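Local structure of Low molecular weight phosphotyrosine protein phosphatase 1 (Drosophila melanogaster, 7CUY) at residues Y83-D88 with E106-G111. The protein removes phosphate from tyrosine-phosphorylated proteins by hydrolysis and probably also acts on small aryl and acyl phosphates, as a low molecular weight phosphatase. Numbering follows the deposited sequence.
Sequences YIFGMD and ELLMLG
With CG of F85 anti to its own carbonyl carbon (chi1 -75°) and CG of L110 anti to its backbone N (chi1 -180°), ring and isobutyl group meet obliquely on one face of a parallel beta sheet. Strands 83-86 and 106-109 are neighbours here, two strands of a beta-alpha-beta unit joined through helix 89-98, with 106-109 outermost in the four-stranded sheet. L110 CD1 sits over one face of the F85 ring, 4.2 Å from its centroid, in a CH-pi contact shifted toward the rim. L108 reaches the same ring obliquely, its CB 3.7 Å from F85 CE1, and its CD1 also touches Y83 CD1. F148 of helix 132-153 packs edge-to-face with both aromatic rings and touches L108, so that helix packs over the Y83, F85 and L108 side of this strand pair. An alanine at F85 would remove the ring and would probably open a gap beneath L110 CD1, leaving F148 without the F85 ring it packs against edge-to-face. At the start of the two strands, on the same face, E106 OE2 lies at the edge of the Y83 ring, 3.6 Å from CE1, while OE1 forms a salt bridge with R152. On the reverse face, I84 CB and L107 CD2 are in apolar contact at 4.1 Å. The backbones pair in parallel register: I84 N donates to E106 O, L108 N to I84 O and G86 N to L108 O. Just past strand 106-109, L110 N carries the pairing on to G86 O at 3.0 Å. Beyond G86 the first segment runs on toward the probable active site, where D88 OD2 forms a salt bridge with R15 and OD1 caps helix 89-98 at N91 N. Between the two diverging segments, one water donates to M87 O (2.6 Å) and accepts from G111 N (2.9 Å).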
# COMPACT_ATOMS: atom_id res chain seq x y z
N TYR A 83 4.10 6.94 8.28
CA TYR A 83 3.79 7.15 6.88
C TYR A 83 2.51 6.40 6.56
O TYR A 83 2.40 5.21 6.86
CB TYR A 83 4.92 6.63 5.99
CG TYR A 83 6.25 7.25 6.34
CD1 TYR A 83 6.55 8.54 5.93
CD2 TYR A 83 7.19 6.55 7.09
CE1 TYR A 83 7.78 9.13 6.25
CE2 TYR A 83 8.40 7.11 7.43
CZ TYR A 83 8.70 8.40 7.00
OH TYR A 83 9.92 8.97 7.33
N ILE A 84 1.54 7.09 5.95
CA ILE A 84 0.34 6.45 5.44
C ILE A 84 0.23 6.77 3.95
O ILE A 84 0.29 7.94 3.56
CB ILE A 84 -0.92 6.94 6.20
CG1 ILE A 84 -0.75 6.66 7.70
CG2 ILE A 84 -2.13 6.23 5.67
CD1 ILE A 84 -1.99 6.86 8.52
N PHE A 85 0.09 5.73 3.13
CA PHE A 85 0.11 5.83 1.67
C PHE A 85 -1.26 5.53 1.08
O PHE A 85 -1.83 4.47 1.33
CB PHE A 85 1.11 4.83 1.06
CG PHE A 85 2.56 5.21 1.22
CD1 PHE A 85 3.16 6.11 0.35
CD2 PHE A 85 3.33 4.65 2.21
CE1 PHE A 85 4.51 6.44 0.48
CE2 PHE A 85 4.67 4.98 2.36
CZ PHE A 85 5.26 5.87 1.49
N GLY A 86 -1.76 6.45 0.22
CA GLY A 86 -2.87 6.12 -0.65
C GLY A 86 -2.37 5.64 -2.00
O GLY A 86 -1.21 5.82 -2.35
N MET A 87 -3.27 5.03 -2.76
CA MET A 87 -2.91 4.55 -4.09
C MET A 87 -3.30 5.51 -5.21
O MET A 87 -2.62 5.53 -6.24
CB MET A 87 -3.56 3.18 -4.34
CG MET A 87 -3.21 2.13 -3.29
SD MET A 87 -1.46 1.68 -3.28
CE MET A 87 -1.00 2.08 -1.62
N ASP A 88 -4.38 6.27 -5.04
CA ASP A 88 -4.88 7.16 -6.09
C ASP A 88 -5.43 8.43 -5.44
O ASP A 88 -5.44 8.57 -4.21
CB ASP A 88 -5.92 6.45 -6.97
CG ASP A 88 -7.14 6.03 -6.20
OD1 ASP A 88 -7.35 6.54 -5.09
OD2 ASP A 88 -7.91 5.17 -6.71
N GLU A 106 2.49 11.14 8.20
CA GLU A 106 2.67 11.84 6.94
C GLU A 106 1.83 11.15 5.86
O GLU A 106 1.99 9.94 5.63
CB GLU A 106 4.16 11.86 6.56
CG GLU A 106 4.51 12.91 5.51
CD GLU A 106 5.98 12.89 5.08
OE1 GLU A 106 6.26 13.26 3.91
OE2 GLU A 106 6.85 12.54 5.91
N LEU A 107 0.95 11.90 5.19
CA LEU A 107 0.07 11.32 4.17
C LEU A 107 0.71 11.48 2.80
O LEU A 107 0.92 12.60 2.32
CB LEU A 107 -1.30 11.99 4.17
CG LEU A 107 -1.99 12.20 5.51
CD1 LEU A 107 -3.42 12.71 5.29
CD2 LEU A 107 -1.96 10.94 6.36
N LEU A 108 1.00 10.36 2.15
CA LEU A 108 1.69 10.38 0.87
C LEU A 108 0.92 9.52 -0.11
O LEU A 108 0.16 8.63 0.26
CB LEU A 108 3.14 9.88 1.01
CG LEU A 108 3.95 10.65 2.06
CD1 LEU A 108 5.23 9.91 2.40
CD2 LEU A 108 4.24 12.10 1.60
N MET A 109 1.11 9.79 -1.39
CA MET A 109 0.59 8.91 -2.41
C MET A 109 1.76 8.07 -2.93
O MET A 109 2.81 8.62 -3.27
CB MET A 109 -0.07 9.71 -3.54
CG MET A 109 -0.92 8.82 -4.39
SD MET A 109 -1.79 9.69 -5.69
CE MET A 109 -0.42 10.02 -6.80
N LEU A 110 1.59 6.74 -2.93
CA LEU A 110 2.75 5.87 -3.15
C LEU A 110 3.43 6.16 -4.49
O LEU A 110 4.66 6.19 -4.58
CB LEU A 110 2.32 4.40 -3.07
CG LEU A 110 3.45 3.38 -3.28
CD1 LEU A 110 4.60 3.66 -2.35
CD2 LEU A 110 2.97 1.95 -3.07
N GLY A 111 2.65 6.44 -5.54
CA GLY A 111 3.23 6.62 -6.85
C GLY A 111 3.97 7.94 -7.03
O GLY A 111 4.58 8.13 -8.09
O HOH W 1 -0.09 6.16 -6.32